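Pyruvate kinase (Toxoplasma gondii, PDB 3GG8) is a glycolytic enzyme that, as in its family, transfers the phosphoryl group of phosphoenolpyruvate to ADP, yielding pyruvate and ATP. Local coordinates at residues T38-T43 against T362-C367; G110-H115 against T139-S144; K446-Q449 against G453-T456. All coordinates share one frame; numbering follows the deposited sequence.

How the contacts relate
Contacts 1 and 3 lie close together in the body of the chain, with centres 14 Å apart, whereas contact 2 stands about 41 Å from the first and 48 Å from the third. Contact 1 joins the first strand of the eight-stranded barrel to helix 356-371, so it links the two ends of the barrel fold; contact 2, in the small sheet domain, falls within the intervening chain. Contact 3 follows later, in the C-terminal alpha/beta domain. Arg39 NH2 of contact 1 packs 3.3 Å from Val454 O of contact 3, which brings barrel and C-terminal domain together there. The separation of contact 2 fits the peripheral, lid-like domain known in pyruvate kinases.

Contact 1: T38-T43 against T362-C367; sequences TRIVCT and TMARIC
Thr38 and Cys367 meet where the backbones come nearest, their CA atoms 6.4 Å apart. Thr38 CB lies 3.7 Å from Cys367 SG and Thr38 CG2 3.9 Å from the same sulfur, so the thiol rests against the carbon side of the threonine. This follows from the Thr38 torsion (chi1 -50°), which sets CG2 anti to the backbone N; OG1 lies beside that nitrogen, anti to the carbonyl carbon, where it hydrogen-bonds to Glu371 OE1, one helical turn beyond Cys367.

The contact lies at the closing seam of a TIM barrel: strand 39-43 is the first of eight parallel strands, bonded to strands 62-68 and 343-346, and helix 356-371 covers the outer side of the seam. The alternation of the strand therefore delivers Ile40 to the helix, with its CA 7.7 Å from the CA of Ala364. Its two branches divide the work. Ile40 CG2 presses on Met363 CE at 3.4 Å, tighter than usual van der Waals contact, while Ile40 CD1 reaches the helix backbone, 3.8 Å from Ala364 N, and lies 4.0 Å from Ala364 CB. The Met363 chain runs past Ile40 in the opposite direction and bends at its last torsion (chi3 68°), which carries the methyl to the isoleucine branch; Met363 also touches Val344 and Leu346 of the last barrel strand and Val333 of helix 327-339. On another face of the helix, Arg365 and Ile366 pack on Glu289 of a second subunit.

Contact 2: G110-H115 against T139-S144; sequences GFLKDH and TTIACS
Gly110 and Ala142 bring the backbones within a CA-to-CA distance of 4.7 Å, and a single hydrogen bond joins the segments: Gly110 N donates to Ala142 O over 2.7 Å. The bond is short but bent, with an N-H...O angle of 133°, and the donor stands 49° out of the carbonyl plane. That geometry differs from regular sheet pairing, in keeping with a loop laid against a strand end. Because Gly110 carries no side chain, its CA can approach Ala142 CB to 4.2 Å.

The side-chain contact is purely apolar. Leu112 and Ile141 run alongside each other in the same direction, with Leu112 CD2 4.1 Å from Ile141 CG2. In Ile141 the torsion (chi1 68°) tucks CG1 into the gap flanked by N and C and holds CG2 anti to the carbonyl carbon, the branch that faces the leucine.

Strand 140-142 is an outermost strand of the mixed sheet in the small domain inserted after barrel strand 97-101, and it bonds through Ile141 to Lys127 of the parallel strand 125-129. Leu112 and Ile141 both also touch Ile118 of strand 118-120, while Gly110 makes a backbone hydrogen bond with Arg190.

Contact 3: K446-Q449 against G453-T456; sequences KHLQ and GVTT
Leu448 and Val454 are joined through one water, which donates to both Leu448 O, at a short 2.5 Å, and Val454 O, at 2.7 Å. The angle at the water between the two acceptors is about 136°, and both protons are accounted for. The backbones it spans have CA atoms 7.1 Å apart, and the water supplies the protons that link two carbonyl acceptors.

Apolar packing lies beside this bridge. Leu448 CG is 4.3 Å from Val454 CG1, and both side chains also touch Ala437 on strand 435-439. This places the contact in a beta-alpha-beta crossover of the C-terminal alpha/beta domain: strand 435-439, helix 442-447 and the parallel edge strand 454-458. Residues 448-449 belong to a 3-10 segment on the way to the strand. Nearby, the His447 and Phe224 rings meet edge-to-face (T-shaped), the latter on barrel strand 224-227, and Gly453 bonds to Arg37, so the unit leans on the barrel.

A third set of contacts sets polar groups against carbon. The Gln449 side chain folds back at chi2 (-59°), and its NE2 hydrogen-bonds to Ile445 O; the same nitrogen lies 3.2 Å from Thr456 CG2, the two side chains crossing at about a right angle. Thr456 OG1 is buried here without a polar partner in the model, 3.9 Å from Leu448 CB. As Thr456 chi1 (-118°) also departs from a staggered position, the placement of its hydroxyl and methyl may be less certain than that of its neighbours.

Contact 1: T38-T43 against T362-C367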
ATOM      1  N   THR C  38      28.907  -1.502  -0.372  1.00 32.53           N
ATOM      2  CA  THR C  38      29.409  -1.375  -1.750  1.00 32.26           C
ATOM      3  C   THR C  38      30.828  -1.966  -1.922  1.00 32.98           C
ATOM      4  O   THR C  38      31.682  -1.788  -1.060  1.00 33.64           O
ATOM      5  CB  THR C  38      29.310   0.122  -2.229  1.00 32.20           C
ATOM      6  OG1 THR C  38      27.983   0.624  -1.962  1.00 30.80           O
ATOM      7  CG2 THR C  38      29.589   0.257  -3.701  1.00 30.11           C
ATOM      8  N   ARG C  39      31.044  -2.709  -3.011  1.00 32.95           N
ATOM      9  CA  ARG C  39      32.315  -3.378  -3.317  1.00 33.11           C
ATOM     10  C   ARG C  39      33.256  -2.457  -4.112  1.00 33.02           C
ATOM     11  O   ARG C  39      32.802  -1.650  -4.922  1.00 32.65           O
ATOM     12  CB  ARG C  39      32.021  -4.598  -4.187  1.00 33.94           C
ATOM     13  CG  ARG C  39      31.779  -5.910  -3.483  1.00 35.81           C
ATOM     14  CD  ARG C  39      30.989  -5.832  -2.226  1.00 37.66           C
ATOM     15  NE  ARG C  39      31.787  -5.613  -1.018  1.00 39.57           N
ATOM     16  CZ  ARG C  39      32.607  -6.502  -0.453  1.00 40.97           C
ATOM     17  NH1 ARG C  39      33.239  -6.177   0.661  1.00 39.88           N
ATOM     18  NH2 ARG C  39      32.816  -7.702  -0.990  1.00 43.34           N
ATOM     19  N   ILE C  40      34.567  -2.566  -3.893  1.00 33.15           N
ATOM     20  CA  ILE C  40      35.503  -1.636  -4.546  1.00 32.99           C
ATOM     21  C   ILE C  40      36.432  -2.378  -5.507  1.00 33.69           C
ATOM     22  O   ILE C  40      37.097  -3.348  -5.116  1.00 33.30           O
ATOM     23  CB  ILE C  40      36.304  -0.798  -3.522  1.00 33.05           C
ATOM     24  CG1 ILE C  40      35.357   0.089  -2.685  1.00 32.36           C
ATOM     25  CG2 ILE C  40      37.370   0.046  -4.213  1.00 32.16           C
ATOM     26  CD1 ILE C  40      36.014   0.778  -1.517  1.00 32.71           C
ATOM     27  N   VAL C  41      36.438  -1.931  -6.766  1.00 33.88           N
ATOM     28  CA  VAL C  41      37.329  -2.488  -7.790  1.00 33.82           C
ATOM     29  C   VAL C  41      38.518  -1.542  -8.022  1.00 34.58           C
ATOM     30  O   VAL C  41      38.337  -0.327  -8.231  1.00 32.94           O
ATOM     31  CB  VAL C  41      36.582  -2.763  -9.125  1.00 34.40           C
ATOM     32  CG1 VAL C  41      37.515  -3.409 -10.158  1.00 33.02           C
ATOM     33  CG2 VAL C  41      35.309  -3.617  -8.887  1.00 32.86           C
ATOM     34  N   CYS C  42      39.727  -2.115  -7.966  1.00 34.78           N
ATOM     35  CA  CYS C  42      40.977  -1.360  -8.140  1.00 35.18           C
ATOM     36  C   CYS C  42      41.773  -1.885  -9.317  1.00 35.46           C
ATOM     37  O   CYS C  42      41.967  -3.101  -9.471  1.00 34.68           O
ATOM     38  CB  CYS C  42      41.833  -1.437  -6.883  1.00 36.00           C
ATOM     39  SG  CYS C  42      41.029  -0.711  -5.431  1.00 36.75           S
ATOM     40  N   THR C  43      42.199  -0.952 -10.163  1.00 35.56           N
ATOM     41  CA  THR C  43      43.012  -1.263 -11.338  1.00 34.76           C
ATOM     42  C   THR C  43      44.474  -1.322 -10.915  1.00 34.80           C
ATOM     43  O   THR C  43      44.990  -0.397 -10.275  1.00 33.64           O
ATOM     44  CB  THR C  43      42.800  -0.213 -12.450  1.00 34.96           C
ATOM     45  OG1 THR C  43      41.419  -0.200 -12.807  1.00 34.94           O
ATOM     46  CG2 THR C  43      43.620  -0.526 -13.710  1.00 35.37           C
ATOM     47  N   THR C 362      39.302   6.671   0.736  1.00 34.13           N
ATOM     48  CA  THR C 362      38.388   7.779   0.458  1.00 34.47           C
ATOM     49  C   THR C 362      37.090   7.270  -0.174  1.00 35.32           C
ATOM     50  O   THR C 362      35.990   7.679   0.222  1.00 36.11           O
ATOM     51  CB  THR C 362      39.077   8.859  -0.417  1.00 34.08           C
ATOM     52  OG1 THR C 362      40.242   9.327   0.268  1.00 32.49           O
ATOM     53  CG2 THR C 362      38.156  10.030  -0.721  1.00 33.31           C
ATOM     54  N   MET C 363      37.212   6.362  -1.128  1.00 35.34           N
ATOM     55  CA  MET C 363      36.029   5.787  -1.740  1.00 36.38           C
ATOM     56  C   MET C 363      35.227   4.935  -0.772  1.00 35.57           C
ATOM     57  O   MET C 363      34.013   4.890  -0.884  1.00 35.71           O
ATOM     58  CB  MET C 363      36.364   4.973  -2.999  1.00 35.91           C
ATOM     59  CG  MET C 363      35.146   4.893  -3.934  1.00 36.21           C
ATOM     60  SD  MET C 363      35.588   4.641  -5.649  1.00 40.19           S
ATOM     61  CE  MET C 363      36.224   2.981  -5.499  1.00 34.31           C
ATOM     62  N   ALA C 364      35.907   4.231   0.136  1.00 35.71           N
ATOM     63  CA  ALA C 364      35.252   3.469   1.211  1.00 35.15           C
ATOM     64  C   ALA C 364      34.463   4.411   2.107  1.00 35.37           C
ATOM     65  O   ALA C 364      33.347   4.097   2.513  1.00 35.70           O
ATOM     66  CB  ALA C 364      36.277   2.713   2.028  1.00 34.91           C
ATOM     67  N   ARG C 365      35.051   5.570   2.406  1.00 35.39           N
ATOM     68  CA  ARG C 365      34.385   6.609   3.197  1.00 35.63           C
ATOM     69  C   ARG C 365      33.166   7.173   2.470  1.00 34.78           C
ATOM     70  O   ARG C 365      32.127   7.316   3.078  1.00 34.53           O
ATOM     71  CB  ARG C 365      35.345   7.748   3.538  1.00 35.61           C
ATOM     72  CG  ARG C 365      36.265   7.492   4.718  1.00 36.88           C
ATOM     73  CD  ARG C 365      37.071   8.750   5.044  1.00 38.24           C
ATOM     74  NE  ARG C 365      38.416   8.724   4.456  1.00 44.95           N
ATOM     75  CZ  ARG C 365      39.497   8.232   5.073  1.00 46.79           C
ATOM     76  NH1 ARG C 365      40.683   8.249   4.464  1.00 47.51           N
ATOM     77  NH2 ARG C 365      39.396   7.726   6.303  1.00 47.77           N
ATOM     78  N   ILE C 366      33.299   7.478   1.177  1.00 34.53           N
ATOM     79  CA  ILE C 366      32.182   8.031   0.388  1.00 34.24           C
ATOM     80  C   ILE C 366      31.065   6.998   0.260  1.00 33.46           C
ATOM     81  O   ILE C 366      29.897   7.344   0.319  1.00 32.84           O
ATOM     82  CB  ILE C 366      32.591   8.476  -1.029  1.00 34.21           C
ATOM     83  CG1 ILE C 366      33.610   9.610  -0.985  1.00 33.77           C
ATOM     84  CG2 ILE C 366      31.368   8.938  -1.829  1.00 34.50           C
ATOM     85  CD1 ILE C 366      34.419   9.725  -2.280  1.00 32.23           C
ATOM     86  N   CYS C 367      31.441   5.731   0.102  1.00 32.96           N
ATOM     87  CA  CYS C 367      30.464   4.645   0.053  1.00 32.54           C
ATOM     88  C   CYS C 367      29.693   4.592   1.356  1.00 31.60           C
ATOM     89  O   CYS C 367      28.463   4.584   1.350  1.00 31.25           O
ATOM     90  CB  CYS C 367      31.137   3.302  -0.211  1.00 32.69           C
ATOM     91  SG  CYS C 367      31.591   3.077  -1.954  1.00 35.71           S
TER

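Contact 2: G110-H115 against T139-S144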
ATOM      1  N   GLY C 110      45.721   9.008 -37.781  1.00 34.80           N
ATOM      2  CA  GLY C 110      47.052   8.638 -38.236  1.00 34.63           C
ATOM      3  C   GLY C 110      48.133   9.622 -37.837  1.00 34.54           C
ATOM      4  O   GLY C 110      48.013  10.333 -36.829  1.00 34.53           O
ATOM      5  N   PHE C 111      49.185   9.668 -38.648  1.00 34.42           N
ATOM      6  CA  PHE C 111      50.370  10.471 -38.359  1.00 35.13           C
ATOM      7  C   PHE C 111      50.296  11.857 -38.985  1.00 35.00           C
ATOM      8  O   PHE C 111      49.648  12.042 -40.004  1.00 35.15           O
ATOM      9  CB  PHE C 111      51.634   9.729 -38.815  1.00 35.15           C
ATOM     10  CG  PHE C 111      51.864   8.438 -38.078  1.00 35.58           C
ATOM     11  CD1 PHE C 111      52.443   8.441 -36.814  1.00 36.03           C
ATOM     12  CD2 PHE C 111      51.482   7.223 -38.641  1.00 37.16           C
ATOM     13  CE1 PHE C 111      52.648   7.251 -36.121  1.00 37.15           C
ATOM     14  CE2 PHE C 111      51.685   6.020 -37.959  1.00 37.10           C
ATOM     15  CZ  PHE C 111      52.269   6.033 -36.699  1.00 36.64           C
ATOM     16  N   LEU C 112      50.965  12.815 -38.348  1.00 35.25           N
ATOM     17  CA  LEU C 112      50.982  14.209 -38.776  1.00 35.83           C
ATOM     18  C   LEU C 112      52.369  14.613 -39.292  1.00 36.07           C
ATOM     19  O   LEU C 112      53.390  14.078 -38.853  1.00 36.31           O
ATOM     20  CB  LEU C 112      50.531  15.124 -37.624  1.00 35.56           C
ATOM     21  CG  LEU C 112      49.047  15.030 -37.221  1.00 36.00           C
ATOM     22  CD1 LEU C 112      48.736  15.792 -35.933  1.00 34.10           C
ATOM     23  CD2 LEU C 112      48.133  15.495 -38.365  1.00 36.60           C
ATOM     24  N   LYS C 113      52.405  15.553 -40.226  1.00 36.21           N
ATOM     25  CA  LYS C 113      53.678  16.013 -40.755  1.00 36.78           C
ATOM     26  C   LYS C 113      54.574  16.480 -39.614  1.00 36.93           C
ATOM     27  O   LYS C 113      54.111  17.165 -38.684  1.00 36.98           O
ATOM     28  CB  LYS C 113      53.506  17.114 -41.808  1.00 36.55           C
ATOM     29  CG  LYS C 113      54.599  17.046 -42.858  1.00 37.65           C
ATOM     30  CD  LYS C 113      54.798  18.336 -43.606  1.00 39.29           C
ATOM     31  CE  LYS C 113      56.270  18.510 -43.944  1.00 39.77           C
ATOM     32  NZ  LYS C 113      56.555  19.881 -44.445  1.00 40.49           N
ATOM     33  N   ASP C 114      55.842  16.066 -39.677  1.00 36.95           N
ATOM     34  CA  ASP C 114      56.850  16.387 -38.655  1.00 36.54           C
ATOM     35  C   ASP C 114      56.404  16.111 -37.209  1.00 36.58           C
ATOM     36  O   ASP C 114      56.930  16.713 -36.272  1.00 36.62           O
ATOM     37  CB  ASP C 114      57.329  17.840 -38.822  1.00 36.38           C
ATOM     38  CG  ASP C 114      58.066  18.062 -40.130  0.50 36.03           C
ATOM     39  OD1 ASP C 114      57.736  19.032 -40.844  0.50 35.39           O
ATOM     40  OD2 ASP C 114      58.970  17.262 -40.448  0.50 35.77           O
ATOM     41  N   HIS C 115      55.450  15.192 -37.032  1.00 36.49           N
ATOM     42  CA  HIS C 115      54.846  14.889 -35.717  1.00 36.73           C
ATOM     43  C   HIS C 115      54.254  16.134 -35.028  1.00 36.99           C
ATOM     44  O   HIS C 115      53.954  16.120 -33.827  1.00 36.92           O
ATOM     45  CB  HIS C 115      55.843  14.155 -34.794  1.00 36.60           C
ATOM     46  CG  HIS C 115      56.538  13.007 -35.458  1.00 35.78           C
ATOM     47  ND1 HIS C 115      56.040  11.721 -35.435  1.00 34.23           N
ATOM     48  CD2 HIS C 115      57.674  12.960 -36.196  1.00 35.04           C
ATOM     49  CE1 HIS C 115      56.842  10.931 -36.127  1.00 33.99           C
ATOM     50  NE2 HIS C 115      57.842  11.657 -36.598  1.00 34.38           N
ATOM     51  N   THR C 139      44.504  20.084 -43.180  1.00 36.37           N
ATOM     52  CA  THR C 139      43.351  19.870 -44.060  1.00 36.06           C
ATOM     53  C   THR C 139      42.878  18.405 -44.163  1.00 36.19           C
ATOM     54  O   THR C 139      41.670  18.153 -44.243  1.00 36.15           O
ATOM     55  CB  THR C 139      43.633  20.382 -45.481  1.00 36.39           C
ATOM     56  OG1 THR C 139      44.354  19.387 -46.222  1.00 35.98           O
ATOM     57  CG2 THR C 139      44.423  21.707 -45.448  1.00 36.23           C
ATOM     58  N   THR C 140      43.821  17.458 -44.200  1.00 35.87           N
ATOM     59  CA  THR C 140      43.496  16.031 -44.341  1.00 35.44           C
ATOM     60  C   THR C 140      44.237  15.134 -43.341  1.00 35.00           C
ATOM     61  O   THR C 140      45.435  15.287 -43.136  1.00 34.73           O
ATOM     62  CB  THR C 140      43.644  15.518 -45.825  1.00 35.77           C
ATOM     63  OG1 THR C 140      44.042  14.138 -45.850  1.00 35.76           O
ATOM     64  CG2 THR C 140      44.643  16.333 -46.625  1.00 36.23           C
ATOM     65  N   ILE C 141      43.508  14.211 -42.714  1.00 34.77           N
ATOM     66  CA  ILE C 141      44.096  13.232 -41.793  1.00 34.52           C
ATOM     67  C   ILE C 141      43.672  11.792 -42.116  1.00 34.36           C
ATOM     68  O   ILE C 141      42.703  11.573 -42.852  1.00 34.22           O
ATOM     69  CB  ILE C 141      43.818  13.575 -40.275  1.00 34.45           C
ATOM     70  CG1 ILE C 141      42.342  13.423 -39.904  1.00 34.25           C
ATOM     71  CG2 ILE C 141      44.337  14.977 -39.911  1.00 35.06           C
ATOM     72  CD1 ILE C 141      42.102  13.371 -38.383  1.00 34.72           C
ATOM     73  N   ALA C 142      44.395  10.820 -41.558  1.00 33.98           N
ATOM     74  CA  ALA C 142      44.085   9.396 -41.736  1.00 33.76           C
ATOM     75  C   ALA C 142      43.400   8.812 -40.507  1.00 33.89           C
ATOM     76  O   ALA C 142      43.596   9.297 -39.392  1.00 33.61           O
ATOM     77  CB  ALA C 142      45.332   8.627 -42.050  1.00 33.82           C
ATOM     78  N   CYS C 143      42.597   7.773 -40.730  1.00 34.00           N
ATOM     79  CA  CYS C 143      41.860   7.073 -39.677  1.00 34.20           C
ATOM     80  C   CYS C 143      42.059   5.558 -39.830  1.00 34.12           C
ATOM     81  O   CYS C 143      41.962   5.033 -40.938  1.00 34.62           O
ATOM     82  CB  CYS C 143      40.377   7.448 -39.754  1.00 34.16           C
ATOM     83  SG  CYS C 143      39.230   6.381 -38.853  1.00 34.29           S
ATOM     84  N   SER C 144      42.327   4.864 -38.724  1.00 34.16           N
ATOM     85  CA  SER C 144      42.669   3.429 -38.753  1.00 34.27           C
ATOM     86  C   SER C 144      41.523   2.514 -39.180  1.00 34.10           C
ATOM     87  O   SER C 144      41.746   1.355 -39.549  1.00 33.69           O
ATOM     88  CB  SER C 144      43.176   2.986 -37.388  1.00 34.05           C
ATOM     89  OG  SER C 144      42.141   3.086 -36.432  1.00 35.73           O
TER

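Contact 3: K446-Q449 against G453-T456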
ATOM      1  N   LYS C 446      35.100 -16.117  -4.770  1.00 32.45           N
ATOM      2  CA  LYS C 446      35.699 -15.054  -5.581  1.00 32.77           C
ATOM      3  C   LYS C 446      34.656 -14.244  -6.378  1.00 32.39           C
ATOM      4  O   LYS C 446      34.739 -13.017  -6.439  1.00 32.30           O
ATOM      5  CB  LYS C 446      36.763 -15.632  -6.534  1.00 32.77           C
ATOM      6  CG  LYS C 446      37.963 -16.298  -5.845  1.00 32.88           C
ATOM      7  CD  LYS C 446      39.047 -15.301  -5.535  1.00 34.69           C
ATOM      8  CE  LYS C 446      40.270 -15.949  -4.923  1.00 34.25           C
ATOM      9  NZ  LYS C 446      41.041 -16.755  -5.906  1.00 32.67           N
ATOM     10  N   HIS C 447      33.687 -14.930  -6.983  1.00 32.04           N
ATOM     11  CA  HIS C 447      32.628 -14.265  -7.748  1.00 31.79           C
ATOM     12  C   HIS C 447      31.785 -13.326  -6.888  1.00 32.07           C
ATOM     13  O   HIS C 447      31.279 -12.317  -7.353  1.00 31.87           O
ATOM     14  CB  HIS C 447      31.733 -15.291  -8.451  1.00 31.43           C
ATOM     15  CG  HIS C 447      32.428 -16.064  -9.532  1.00 30.88           C
ATOM     16  ND1 HIS C 447      32.161 -17.394  -9.785  1.00 29.57           N
ATOM     17  CD2 HIS C 447      33.378 -15.696 -10.426  1.00 29.68           C
ATOM     18  CE1 HIS C 447      32.900 -17.806 -10.797  1.00 28.96           C
ATOM     19  NE2 HIS C 447      33.653 -16.799 -11.200  1.00 29.85           N
ATOM     20  N   LEU C 448      31.674 -13.664  -5.616  1.00 32.90           N
ATOM     21  CA  LEU C 448      30.839 -12.943  -4.663  1.00 33.26           C
ATOM     22  C   LEU C 448      31.456 -11.636  -4.182  1.00 33.25           C
ATOM     23  O   LEU C 448      30.807 -10.869  -3.472  1.00 34.21           O
ATOM     24  CB  LEU C 448      30.546 -13.861  -3.467  1.00 33.05           C
ATOM     25  CG  LEU C 448      29.203 -14.588  -3.289  1.00 33.60           C
ATOM     26  CD1 LEU C 448      28.272 -14.593  -4.498  1.00 31.68           C
ATOM     27  CD2 LEU C 448      29.444 -15.989  -2.759  1.00 33.83           C
ATOM     28  N   GLN C 449      32.699 -11.375  -4.572  1.00 33.15           N
ATOM     29  CA  GLN C 449      33.409 -10.173  -4.126  1.00 33.04           C
ATOM     30  C   GLN C 449      32.870  -8.942  -4.849  1.00 32.72           C
ATOM     31  O   GLN C 449      33.258  -7.817  -4.565  1.00 31.54           O
ATOM     32  CB  GLN C 449      34.911 -10.316  -4.378  1.00 32.68           C
ATOM     33  CG  GLN C 449      35.550 -11.493  -3.649  1.00 33.45           C
ATOM     34  CD  GLN C 449      35.375 -11.418  -2.148  1.00 34.06           C
ATOM     35  OE1 GLN C 449      35.627 -10.379  -1.523  1.00 33.75           O
ATOM     36  NE2 GLN C 449      34.966 -12.531  -1.554  1.00 34.06           N
ATOM     37  N   GLY C 453      26.915  -5.832  -0.117  1.00 33.44           N
ATOM     38  CA  GLY C 453      26.278  -6.249   1.114  1.00 34.81           C
ATOM     39  C   GLY C 453      26.733  -7.611   1.574  1.00 36.02           C
ATOM     40  O   GLY C 453      26.357  -8.061   2.661  1.00 36.31           O
ATOM     41  N   VAL C 454      27.520  -8.271   0.728  1.00 36.36           N
ATOM     42  CA  VAL C 454      28.042  -9.601   1.003  1.00 36.61           C
ATOM     43  C   VAL C 454      29.496  -9.543   1.458  1.00 36.87           C
ATOM     44  O   VAL C 454      30.304  -8.866   0.843  1.00 36.59           O
ATOM     45  CB  VAL C 454      27.903 -10.530  -0.254  1.00 36.18           C
ATOM     46  CG1 VAL C 454      28.590 -11.890  -0.040  1.00 36.90           C
ATOM     47  CG2 VAL C 454      26.443 -10.751  -0.583  1.00 35.65           C
ATOM     48  N   THR C 455      29.810 -10.211   2.573  1.00 37.74           N
ATOM     49  CA  THR C 455      31.180 -10.653   2.813  1.00 38.23           C
ATOM     50  C   THR C 455      31.199 -12.183   2.815  1.00 38.28           C
ATOM     51  O   THR C 455      30.164 -12.840   2.826  1.00 38.64           O
ATOM     52  CB  THR C 455      31.847 -10.078   4.082  1.00 38.45           C
ATOM     53  OG1 THR C 455      31.330 -10.728   5.245  1.00 38.95           O
ATOM     54  CG2 THR C 455      31.667  -8.559   4.180  1.00 39.22           C
ATOM     55  N   THR C 456      32.384 -12.751   2.807  1.00 38.25           N
ATOM     56  CA  THR C 456      32.523 -14.103   2.351  1.00 38.24           C
ATOM     57  C   THR C 456      33.348 -14.873   3.372  1.00 37.90           C
ATOM     58  O   THR C 456      34.215 -14.298   4.008  1.00 37.19           O
ATOM     59  CB  THR C 456      33.113 -14.033   0.922  1.00 38.93           C
ATOM     60  OG1 THR C 456      32.194 -14.594  -0.036  1.00 40.66           O
ATOM     61  CG2 THR C 456      34.488 -14.597   0.819  1.00 37.61           C
TER
HETATM   62  O   HOH W   1      31.459 -10.222  -1.167  1.00 36.09           O